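Long-range contacts in A rubisco-like protein (Burkholderia fungorum, PDB 3NWR), which is of uncertain function but, as a RuBisCO-like relative of the large-chain family, probably acts as a lyase: residues 160-165 / 374-379; 315-320 / 354-359; 378-383 / 396-401; 385-390 / 422-427. All coordinates share one frame; numbering follows the deposited sequence.

Interaction 1 (160-165 / 374-379). With SO4 (sulfate ion), chain C.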
# COMPACT_ATOMS: atom_id res chain seq x y z
N ASP A 160 -13.82 7.53 -32.19
CA ASP A 160 -12.96 6.73 -33.07
C ASP A 160 -11.53 7.26 -33.08
O ASP A 160 -10.91 7.39 -34.15
CB ASP A 160 -13.50 6.74 -34.50
CG ASP A 160 -14.80 5.96 -34.64
OD1 ASP A 160 -14.83 4.77 -34.26
OD2 ASP A 160 -15.80 6.54 -35.12
N ARG A 161 -11.04 7.57 -31.89
CA ARG A 161 -9.67 8.06 -31.68
C ARG A 161 -9.44 7.99 -30.18
O ARG A 161 -10.39 7.85 -29.42
CB ARG A 161 -9.52 9.50 -32.14
CG ARG A 161 -10.45 10.50 -31.47
CD ARG A 161 -10.07 11.92 -31.84
NE ARG A 161 -10.95 12.92 -31.23
CZ ARG A 161 -10.78 13.42 -30.01
NH1 ARG A 161 -9.77 12.99 -29.24
NH2 ARG A 161 -11.62 14.34 -29.55
N PRO A 162 -8.18 8.10 -29.74
CA PRO A 162 -7.99 8.14 -28.28
C PRO A 162 -8.48 9.45 -27.70
O PRO A 162 -8.65 10.45 -28.40
CB PRO A 162 -6.47 8.06 -28.13
CG PRO A 162 -6.01 7.38 -29.38
CD PRO A 162 -6.91 7.94 -30.45
N MET A 163 -8.70 9.45 -26.39
CA MET A 163 -9.00 10.67 -25.67
C MET A 163 -7.68 11.31 -25.26
O MET A 163 -6.77 10.61 -24.79
CB MET A 163 -9.88 10.36 -24.46
CG MET A 163 -11.29 9.91 -24.87
SD MET A 163 -12.01 8.55 -23.93
CE MET A 163 -11.08 7.15 -24.57
N ILE A 164 -7.56 12.62 -25.46
CA ILE A 164 -6.32 13.33 -25.22
C ILE A 164 -6.45 14.13 -23.94
O ILE A 164 -7.40 14.90 -23.78
CB ILE A 164 -5.99 14.30 -26.37
CG1 ILE A 164 -6.09 13.60 -27.74
CG2 ILE A 164 -4.63 14.95 -26.15
CD1 ILE A 164 -5.24 12.34 -27.88
N GLY A 165 -5.51 13.94 -23.02
CA GLY A 165 -5.59 14.59 -21.73
C GLY A 165 -4.35 15.38 -21.38
O GLY A 165 -3.29 15.24 -22.00
N THR A 374 -7.61 2.20 -30.44
CA THR A 374 -7.55 3.59 -29.98
C THR A 374 -8.15 3.76 -28.59
O THR A 374 -8.32 4.89 -28.14
CB THR A 374 -8.28 4.57 -30.93
OG1 THR A 374 -9.67 4.23 -31.01
CG2 THR A 374 -7.65 4.54 -32.33
N ASP A 375 -8.46 2.64 -27.94
CA ASP A 375 -9.12 2.67 -26.62
C ASP A 375 -8.11 2.98 -25.51
O ASP A 375 -7.65 2.09 -24.76
CB ASP A 375 -9.86 1.36 -26.37
CG ASP A 375 -11.09 1.20 -27.27
OD1 ASP A 375 -11.58 2.20 -27.82
OD2 ASP A 375 -11.59 0.07 -27.42
N LEU A 376 -7.76 4.25 -25.41
CA LEU A 376 -6.75 4.68 -24.47
C LEU A 376 -6.89 6.16 -24.17
O LEU A 376 -7.46 6.93 -24.97
CB LEU A 376 -5.35 4.34 -25.01
CG LEU A 376 -4.97 5.06 -26.31
CD1 LEU A 376 -4.07 6.26 -26.03
CD2 LEU A 376 -4.32 4.10 -27.30
N LEU A 377 -6.39 6.55 -23.01
CA LEU A 377 -6.26 7.95 -22.62
C LEU A 377 -4.80 8.35 -22.73
O LEU A 377 -3.93 7.74 -22.10
CB LEU A 377 -6.77 8.13 -21.18
CG LEU A 377 -6.60 9.51 -20.53
CD1 LEU A 377 -7.32 10.59 -21.33
CD2 LEU A 377 -7.13 9.48 -19.09
N PHE A 378 -4.54 9.34 -23.58
CA PHE A 378 -3.18 9.77 -23.90
C PHE A 378 -2.88 11.10 -23.22
O PHE A 378 -3.37 12.16 -23.66
CB PHE A 378 -3.07 9.92 -25.42
CG PHE A 378 -1.66 10.06 -25.95
CD1 PHE A 378 -0.81 8.97 -25.98
CD2 PHE A 378 -1.20 11.27 -26.44
CE1 PHE A 378 0.49 9.09 -26.48
CE2 PHE A 378 0.09 11.40 -26.96
CZ PHE A 378 0.94 10.31 -26.96
N MET A 379 -2.10 11.04 -22.14
CA MET A 379 -1.80 12.23 -21.34
C MET A 379 -0.52 12.87 -21.83
O MET A 379 0.55 12.24 -21.79
CB MET A 379 -1.63 11.85 -19.87
CG MET A 379 -2.80 11.09 -19.26
SD MET A 379 -4.30 12.07 -19.18
CE MET A 379 -3.72 13.52 -18.34
S SO4 C . -13.32 17.04 -31.36
O1 SO4 C . -12.85 17.22 -32.73
O2 SO4 C . -13.75 15.66 -31.18
O3 SO4 C . -14.44 17.95 -31.11
O4 SO4 C . -12.22 17.34 -30.44
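Strands 163-165 and 377-379 run parallel, their axes 4.6 Å apart at closest approach and 26° from alignment, with Met163 opposite Leu377, Ile164 opposite Phe378 and Gly165 opposite Met379. Three backbone bonds fix this register. Met163 N reaches Leu376 O, Phe378 N meets Met163 O at 2.8 Å in a nearly straight line, and Gly165 N continues to Phe378 O at 2.9 Å, the donor standing above that carbonyl plane. Ile164 and Phe378 point the same way, side by side, with Ile164 CD1 4.1 Å from Phe378 CB. Trp402 meets the Phe378 ring edge-to-face on this outer, helix-covered side. On the other face, Met379 curls back with its sulfur SD 3.8 Å from Gly165 CA, a close fit allowed by the missing side chain. Before the strands pair, Pro162 fills the join: its CB packs 3.7 Å from Leu376 CD1, while its CD lies 3.7 Å from Thr374 CB, the proline and threonine side chains crossing at about a right angle. Arg161 leaves this apolar patch on an extended chain, and its guanidinium divides its partners: NH1 pairs with Asp192, whereas NH2 holds sulfate O2 at 3.0 Å in the guanidinium plane. Pairing between the first strand of the catalytic domain and its last is the closure of a TIM barrel, as in the RuBisCO family.

Interaction 2 (315-320 / 354-359). With SO4 (sulfate ion), chain B.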
# COMPACT_ATOMS: atom_id res chain seq x y z
N HIS A 315 -10.34 3.58 -14.90
CA HIS A 315 -9.09 3.85 -15.59
C HIS A 315 -7.93 3.38 -14.73
O HIS A 315 -7.97 3.49 -13.51
CB HIS A 315 -8.87 5.35 -15.78
CG HIS A 315 -9.97 6.07 -16.49
ND1 HIS A 315 -10.00 7.45 -16.55
CD2 HIS A 315 -11.05 5.64 -17.17
CE1 HIS A 315 -11.07 7.83 -17.24
NE2 HIS A 315 -11.72 6.75 -17.63
N MET A 316 -6.86 2.91 -15.38
CA MET A 316 -5.61 2.62 -14.68
C MET A 316 -4.43 3.22 -15.43
O MET A 316 -4.40 3.20 -16.67
CB MET A 316 -5.38 1.10 -14.55
CG MET A 316 -6.27 0.41 -13.52
SD MET A 316 -5.82 0.75 -11.78
CE MET A 316 -4.36 -0.28 -11.57
N HIS A 317 -3.45 3.72 -14.68
CA HIS A 317 -2.23 4.27 -15.26
C HIS A 317 -1.21 3.20 -15.59
O HIS A 317 -0.99 2.27 -14.79
CB HIS A 317 -1.62 5.29 -14.31
CG HIS A 317 -2.24 6.64 -14.41
ND1 HIS A 317 -1.63 7.68 -15.07
CD2 HIS A 317 -3.44 7.11 -13.97
CE1 HIS A 317 -2.42 8.75 -15.02
NE2 HIS A 317 -3.52 8.42 -14.36
N VAL A 318 -0.55 3.37 -16.73
CA VAL A 318 0.47 2.44 -17.19
C VAL A 318 1.82 3.11 -17.47
O VAL A 318 2.75 2.45 -17.95
CB VAL A 318 0.02 1.67 -18.45
CG1 VAL A 318 -1.26 0.90 -18.17
CG2 VAL A 318 -0.19 2.62 -19.64
N HIS A 319 1.92 4.39 -17.14
CA HIS A 319 3.07 5.22 -17.48
C HIS A 319 3.21 5.27 -19.00
O HIS A 319 2.18 5.29 -19.67
CB HIS A 319 4.31 4.83 -16.67
CG HIS A 319 4.17 5.21 -15.22
ND1 HIS A 319 5.19 5.05 -14.30
CD2 HIS A 319 3.13 5.75 -14.55
CE1 HIS A 319 4.78 5.48 -13.12
NE2 HIS A 319 3.53 5.91 -13.24
N GLY A 320 4.41 5.35 -19.57
CA GLY A 320 4.46 5.65 -20.99
C GLY A 320 5.66 5.15 -21.75
O GLY A 320 6.74 5.01 -21.18
N ALA A 354 -4.28 4.62 -19.14
CA ALA A 354 -3.82 5.99 -19.24
C ALA A 354 -2.30 6.02 -19.39
O ALA A 354 -1.56 5.61 -18.50
CB ALA A 354 -4.27 6.81 -18.03
N PHE A 355 -1.85 6.49 -20.55
CA PHE A 355 -0.43 6.61 -20.82
C PHE A 355 0.02 8.01 -20.46
O PHE A 355 -0.68 8.98 -20.76
CB PHE A 355 -0.17 6.41 -22.32
CG PHE A 355 -0.40 5.00 -22.78
CD1 PHE A 355 0.68 4.12 -22.93
CD2 PHE A 355 -1.68 4.56 -23.11
CE1 PHE A 355 0.47 2.83 -23.37
CE2 PHE A 355 -1.89 3.26 -23.55
CZ PHE A 355 -0.82 2.39 -23.68
N SER A 356 1.19 8.12 -19.85
CA SER A 356 1.72 9.42 -19.47
C SER A 356 3.23 9.40 -19.32
O SER A 356 3.84 8.32 -19.30
CB SER A 356 1.11 9.86 -18.14
OG SER A 356 1.63 9.07 -17.09
N SER A 357 3.81 10.59 -19.20
CA SER A 357 5.25 10.83 -19.01
C SER A 357 5.98 10.99 -20.34
O SER A 357 6.24 10.01 -21.04
CB SER A 357 5.90 9.73 -18.15
OG SER A 357 7.24 10.09 -17.85
N GLY A 358 6.29 12.23 -20.69
CA GLY A 358 7.02 12.53 -21.92
C GLY A 358 6.26 12.16 -23.18
O GLY A 358 6.87 11.91 -24.22
N GLN A 359 4.94 12.13 -23.10
CA GLN A 359 4.13 11.77 -24.25
C GLN A 359 3.89 12.95 -25.17
O GLN A 359 3.65 14.07 -24.73
CB GLN A 359 2.79 11.17 -23.80
CG GLN A 359 2.97 9.90 -22.97
CD GLN A 359 3.81 8.86 -23.70
OE1 GLN A 359 3.40 8.33 -24.73
NE2 GLN A 359 4.98 8.55 -23.15
S SO4 B . 6.37 15.74 -19.72
O1 SO4 B . 5.32 16.75 -19.61
O2 SO4 B . 6.61 15.41 -21.12
O3 SO4 B . 5.97 14.54 -19.00
O4 SO4 B . 7.60 16.25 -19.12
O HOH W 1 0.27 6.77 -16.79
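Ala354 sits squarely beneath the His317 ring, its CB 3.9 Å from the ring centroid and only 3° off the normal, a CH-pi contact within the parallel beta-alpha-beta unit formed by strand 315-319, helix 329-340 and strand 352-355. The next pair makes the reciprocal contact on the opposite face of the sheet. Here Val318 CG2 lies over the Phe355 ring, 3.8 Å from its centroid and 14° off the normal. With CG1 anti to the carbonyl carbon (chi1 -59°), CG2 falls between backbone N and carbonyl carbon, from where it reaches the phenyl face; helix 329-340 borders the same ring through Val332 and Ala336. Backbone bonds bracket Ala354: its N donates to Met316 O at 2.9 Å and its O accepts Val318 N at 3.0 Å. Further on, Ser356 N binds His319 O at 3.0 Å from well above the carbonyl plane. The far nitrogen of His317, NE2, is bonded to His282, and His319 ND1 to Gln327. Gly358 N, in the loop that follows, donates to a sulfate also gripped by Lys324. One water bonds to both segments: it accepts from His319 N at 2.9 Å, donates to Ala354 O at 2.8 Å, and also bonds to Ser356 OG and to His317 ND1, the latter at 2.7 Å.

Interaction 3 (378-383 / 396-401). With SO4 (sulfate ion), chain C; SO4 (sulfate ion), chain B.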
# COMPACT_ATOMS: atom_id res chain seq x y z
N PHE A 378 -4.54 9.34 -23.58
CA PHE A 378 -3.18 9.77 -23.90
C PHE A 378 -2.88 11.10 -23.22
O PHE A 378 -3.37 12.16 -23.66
CB PHE A 378 -3.07 9.92 -25.42
CG PHE A 378 -1.66 10.06 -25.95
CD1 PHE A 378 -0.81 8.97 -25.98
CD2 PHE A 378 -1.20 11.27 -26.44
CE1 PHE A 378 0.49 9.09 -26.48
CE2 PHE A 378 0.09 11.40 -26.96
CZ PHE A 378 0.94 10.31 -26.96
N MET A 379 -2.10 11.04 -22.14
CA MET A 379 -1.80 12.23 -21.34
C MET A 379 -0.52 12.87 -21.83
O MET A 379 0.55 12.24 -21.79
CB MET A 379 -1.63 11.85 -19.87
CG MET A 379 -2.80 11.09 -19.26
SD MET A 379 -4.30 12.07 -19.18
CE MET A 379 -3.72 13.52 -18.34
N SER A 380 -0.62 14.12 -22.25
CA SER A 380 0.53 14.86 -22.74
C SER A 380 0.65 16.17 -21.96
O SER A 380 -0.32 16.90 -21.80
CB SER A 380 0.38 15.12 -24.24
OG SER A 380 1.51 15.80 -24.77
N GLY A 381 1.86 16.45 -21.47
CA GLY A 381 2.13 17.69 -20.76
C GLY A 381 2.83 18.67 -21.67
O GLY A 381 2.19 19.35 -22.46
N GLY A 382 4.16 18.73 -21.58
CA GLY A 382 4.92 19.60 -22.45
C GLY A 382 4.70 19.30 -23.93
O GLY A 382 4.80 20.19 -24.76
N GLY A 383 4.42 18.04 -24.26
CA GLY A 383 4.18 17.66 -25.64
C GLY A 383 3.05 18.46 -26.28
O GLY A 383 2.98 18.59 -27.51
N THR A 396 -3.28 19.99 -31.51
CA THR A 396 -3.47 19.64 -32.91
C THR A 396 -2.36 18.72 -33.40
O THR A 396 -2.63 17.78 -34.14
CB THR A 396 -3.56 20.90 -33.78
OG1 THR A 396 -4.74 21.63 -33.40
CG2 THR A 396 -3.65 20.54 -35.27
N SER A 397 -1.12 18.96 -32.98
CA SER A 397 -0.02 18.09 -33.39
C SER A 397 -0.27 16.65 -32.92
O SER A 397 0.00 15.69 -33.64
CB SER A 397 1.33 18.61 -32.89
OG SER A 397 1.52 18.40 -31.50
N VAL A 398 -0.80 16.50 -31.72
CA VAL A 398 -1.08 15.17 -31.19
C VAL A 398 -2.25 14.52 -31.93
O VAL A 398 -2.19 13.34 -32.28
CB VAL A 398 -1.34 15.24 -29.67
CG1 VAL A 398 -1.92 13.93 -29.16
CG2 VAL A 398 -0.05 15.60 -28.94
N ARG A 399 -3.30 15.31 -32.20
CA ARG A 399 -4.45 14.81 -32.95
C ARG A 399 -4.04 14.40 -34.38
O ARG A 399 -4.52 13.40 -34.91
CB ARG A 399 -5.56 15.85 -32.99
CG ARG A 399 -6.27 16.05 -31.65
CD ARG A 399 -7.21 14.89 -31.36
NE ARG A 399 -8.30 14.85 -32.33
CZ ARG A 399 -9.40 15.59 -32.24
NH1 ARG A 399 -9.58 16.40 -31.20
NH2 ARG A 399 -10.33 15.51 -33.19
N GLN A 400 -3.16 15.19 -34.98
CA GLN A 400 -2.64 14.86 -36.32
C GLN A 400 -1.81 13.58 -36.31
O GLN A 400 -1.91 12.76 -37.23
CB GLN A 400 -1.82 16.03 -36.87
CG GLN A 400 -2.68 17.19 -37.35
CD GLN A 400 -1.88 18.44 -37.63
OE1 GLN A 400 -0.70 18.53 -37.28
NE2 GLN A 400 -2.52 19.43 -38.26
N ALA A 401 -1.01 13.39 -35.26
CA ALA A 401 -0.27 12.14 -35.12
C ALA A 401 -1.22 10.95 -35.04
O ALA A 401 -1.00 9.92 -35.67
CB ALA A 401 0.64 12.19 -33.89
S SO4 C . -13.32 17.04 -31.36
O1 SO4 C . -12.85 17.22 -32.73
O2 SO4 C . -13.75 15.66 -31.18
O3 SO4 C . -14.44 17.95 -31.11
O4 SO4 C . -12.22 17.34 -30.44
S SO4 B . 6.37 15.74 -19.72
O1 SO4 B . 5.32 16.75 -19.61
O2 SO4 B . 6.61 15.41 -21.12
O3 SO4 B . 5.97 14.54 -19.00
O4 SO4 B . 7.60 16.25 -19.12
O HOH W 2 3.36 16.88 -29.81
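Ser397 is the first residue of helix segment 396-401 to meet segment 378-383, and it does so through a water. That water donates to Ser397 OG at 2.9 Å and to Gly383 O at 2.9 Å, bridging two oxygens that stand too far apart to bond directly; the same hydroxyl is also bonded to Gly394 O, three residues earlier in helix 391-407. Val398 comes next and carries the apolar part of the contact. Its CG1, anti to the backbone N (chi1 168°), extends to the Phe378 ring, where it is 3.9 Å from CD2 and equally far from CE2, the two side chains crossing at a slant. Its other branch, CG2, lies 4.5 Å from Ser380 OG, a hydroxyl whose own bond runs to Gln359 O. Arg399 then turns off the helix in another direction, bent at chi2 and chi3, and binds a sulfate through both terminal nitrogens: NH1 to O4 at 2.9 Å and NH2 to O1 at 3.1 Å. Arg161 and Arg228 also bind that anion. Across the contact, Gly381 occupies the N-cap of short helix 382-385, and Gly382 N donates to O1 of a second sulfate at 3.0 Å. A glycine-rich strand end leading into a helix N terminus, with Lys324 and Gly358 on the same anion, is consistent with the phosphate-binding site of RuBisCO-type TIM barrels.

Interaction 4 (385-390 / 422-427); sequences LAHPDG and RRALAF
The type I turn from His387 to Gly390, which links short helix 382-385 to helix 391-407, packs against the last helix of the chain, 419-427. Pro388 lies over one face of the Phe427 ring: its CG comes within 3.3 Å of Phe427 CG, and its CD stands 4.1 Å from the ring centroid, 24° off the normal, in a CH-pi contact. The two side chains slide past each other in opposite directions; CG of Phe427, anti to the backbone N (chi1 180°), places the start of the ring on the loop side, where Pro388 CG meets it. One turn back, Arg423 curls at chi2 and chi3 toward the loop and presents the face of its guanidinium to Asp389. The salt bridge is therefore not the flat, two-pronged kind, since carboxylate and guanidinium planes stand 82° apart. Asp389 OD1 approaches Arg423 NH2 to 2.8 Å, while OD2 hovers over the middle of the group, 3.3 Å from Arg423 CZ. Between these two contacts His387 is locked by both nitrogens. Its ND1 accepts Asp389 N at 3.0 Å, nearly in the ring plane, and its NE2 is bonded to Glu420 O in the first turn of helix 419-427, a pattern consistent with a proton on NE2. The two ring carbons flanking NE2 touch the helix, CD2 3.8 Å from Ala424 CB and CE1 3.8 Å from Arg423 CB. Gly390 N closes the turn on His387 O, and Gly390 itself is the N-cap of helix 391-407, so the arrangement is a type I turn leading into a helix N terminus and held against the C-terminal helix.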
# COMPACT_ATOMS: atom_id res chain seq x y z
N LEU A 385 1.70 21.53 -24.23
CA LEU A 385 1.77 22.88 -23.69
C LEU A 385 3.01 23.67 -24.10
O LEU A 385 3.01 24.90 -24.05
CB LEU A 385 1.65 22.85 -22.16
CG LEU A 385 0.36 22.20 -21.64
CD1 LEU A 385 0.26 22.35 -20.14
CD2 LEU A 385 -0.86 22.79 -22.33
N ALA A 386 4.06 22.96 -24.51
CA ALA A 386 5.31 23.61 -24.90
C ALA A 386 5.51 23.65 -26.42
O ALA A 386 6.59 24.00 -26.90
CB ALA A 386 6.50 22.94 -24.21
N HIS A 387 4.48 23.28 -27.17
CA HIS A 387 4.56 23.40 -28.63
C HIS A 387 4.90 24.85 -28.98
O HIS A 387 4.33 25.78 -28.41
CB HIS A 387 3.24 23.00 -29.28
CG HIS A 387 3.32 22.84 -30.77
ND1 HIS A 387 3.45 23.92 -31.62
CD2 HIS A 387 3.28 21.74 -31.56
CE1 HIS A 387 3.49 23.48 -32.87
NE2 HIS A 387 3.39 22.17 -32.86
N PRO A 388 5.85 25.05 -29.91
CA PRO A 388 6.35 26.39 -30.27
C PRO A 388 5.25 27.36 -30.70
O PRO A 388 5.43 28.57 -30.59
CB PRO A 388 7.27 26.11 -31.46
CG PRO A 388 7.63 24.69 -31.36
CD PRO A 388 6.49 23.99 -30.70
N ASP A 389 4.14 26.83 -31.19
CA ASP A 389 3.08 27.67 -31.74
C ASP A 389 1.88 27.74 -30.81
O ASP A 389 0.82 28.23 -31.20
CB ASP A 389 2.65 27.16 -33.12
CG ASP A 389 3.80 27.13 -34.11
OD1 ASP A 389 4.59 28.10 -34.13
OD2 ASP A 389 3.92 26.14 -34.86
N GLY A 390 2.05 27.25 -29.59
CA GLY A 390 1.00 27.36 -28.59
C GLY A 390 0.32 26.04 -28.26
O GLY A 390 0.42 25.07 -29.01
N ARG A 422 4.43 18.75 -38.11
CA ARG A 422 5.79 18.96 -38.62
C ARG A 422 6.61 19.80 -37.64
O ARG A 422 7.76 19.48 -37.33
CB ARG A 422 5.74 19.63 -40.00
CG ARG A 422 7.07 19.63 -40.74
CD ARG A 422 6.87 20.08 -42.19
NE ARG A 422 6.37 21.45 -42.29
CZ ARG A 422 5.16 21.78 -42.73
NH1 ARG A 422 4.29 20.85 -43.13
NH2 ARG A 422 4.81 23.06 -42.79
N ARG A 423 6.00 20.88 -37.15
CA ARG A 423 6.66 21.75 -36.18
C ARG A 423 6.98 21.02 -34.87
O ARG A 423 8.02 21.23 -34.26
CB ARG A 423 5.80 22.98 -35.90
CG ARG A 423 5.70 23.94 -37.07
CD ARG A 423 7.00 24.70 -37.24
NE ARG A 423 7.29 25.54 -36.07
CZ ARG A 423 6.97 26.83 -35.98
NH1 ARG A 423 6.36 27.43 -36.99
NH2 ARG A 423 7.27 27.51 -34.88
N ALA A 424 6.07 20.16 -34.43
CA ALA A 424 6.30 19.39 -33.22
C ALA A 424 7.48 18.45 -33.38
O ALA A 424 8.35 18.36 -32.51
CB ALA A 424 5.04 18.60 -32.86
N LEU A 425 7.53 17.75 -34.51
CA LEU A 425 8.60 16.77 -34.72
C LEU A 425 9.96 17.45 -34.75
O LEU A 425 10.95 16.91 -34.25
CB LEU A 425 8.35 15.98 -36.01
CG LEU A 425 7.11 15.08 -35.97
CD1 LEU A 425 6.82 14.47 -37.34
CD2 LEU A 425 7.27 13.98 -34.91
N ALA A 426 10.01 18.64 -35.34
CA ALA A 426 11.25 19.40 -35.42
C ALA A 426 11.67 19.94 -34.05
O ALA A 426 12.85 19.93 -33.70
CB ALA A 426 11.10 20.55 -36.41
N PHE A 427 10.70 20.40 -33.27
CA PHE A 427 10.98 21.04 -31.99
C PHE A 427 11.35 20.07 -30.88
O PHE A 427 12.34 20.26 -30.17
CB PHE A 427 9.78 21.90 -31.56
CG PHE A 427 9.99 22.60 -30.24
CD1 PHE A 427 10.67 23.81 -30.19
CD2 PHE A 427 9.50 22.06 -29.07
CE1 PHE A 427 10.85 24.46 -28.98
CE2 PHE A 427 9.69 22.70 -27.86
CZ PHE A 427 10.36 23.91 -27.82

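From the N terminus, residues 160-165 open the longest loop, which interaction 1 closes at 374-379 by joining the first and last barrel strands. Interaction 2 is nested inside it, closing the unit from 315-320 to 354-359. Its strand 352-355 borders 377-379, where Phe355 bonds to both Leu377 and Met379. Interaction 3 starts on the strand where interaction 1 ends, sharing Phe378 and Met379, and carries the barrel wall to helix 391-407. Interaction 4 begins before interaction 3's second segment and ends after it, so these two cross; Ser397 meets Ala424 and His387 between them. Sulfates connect interaction 3 to both interaction 1 and interaction 2.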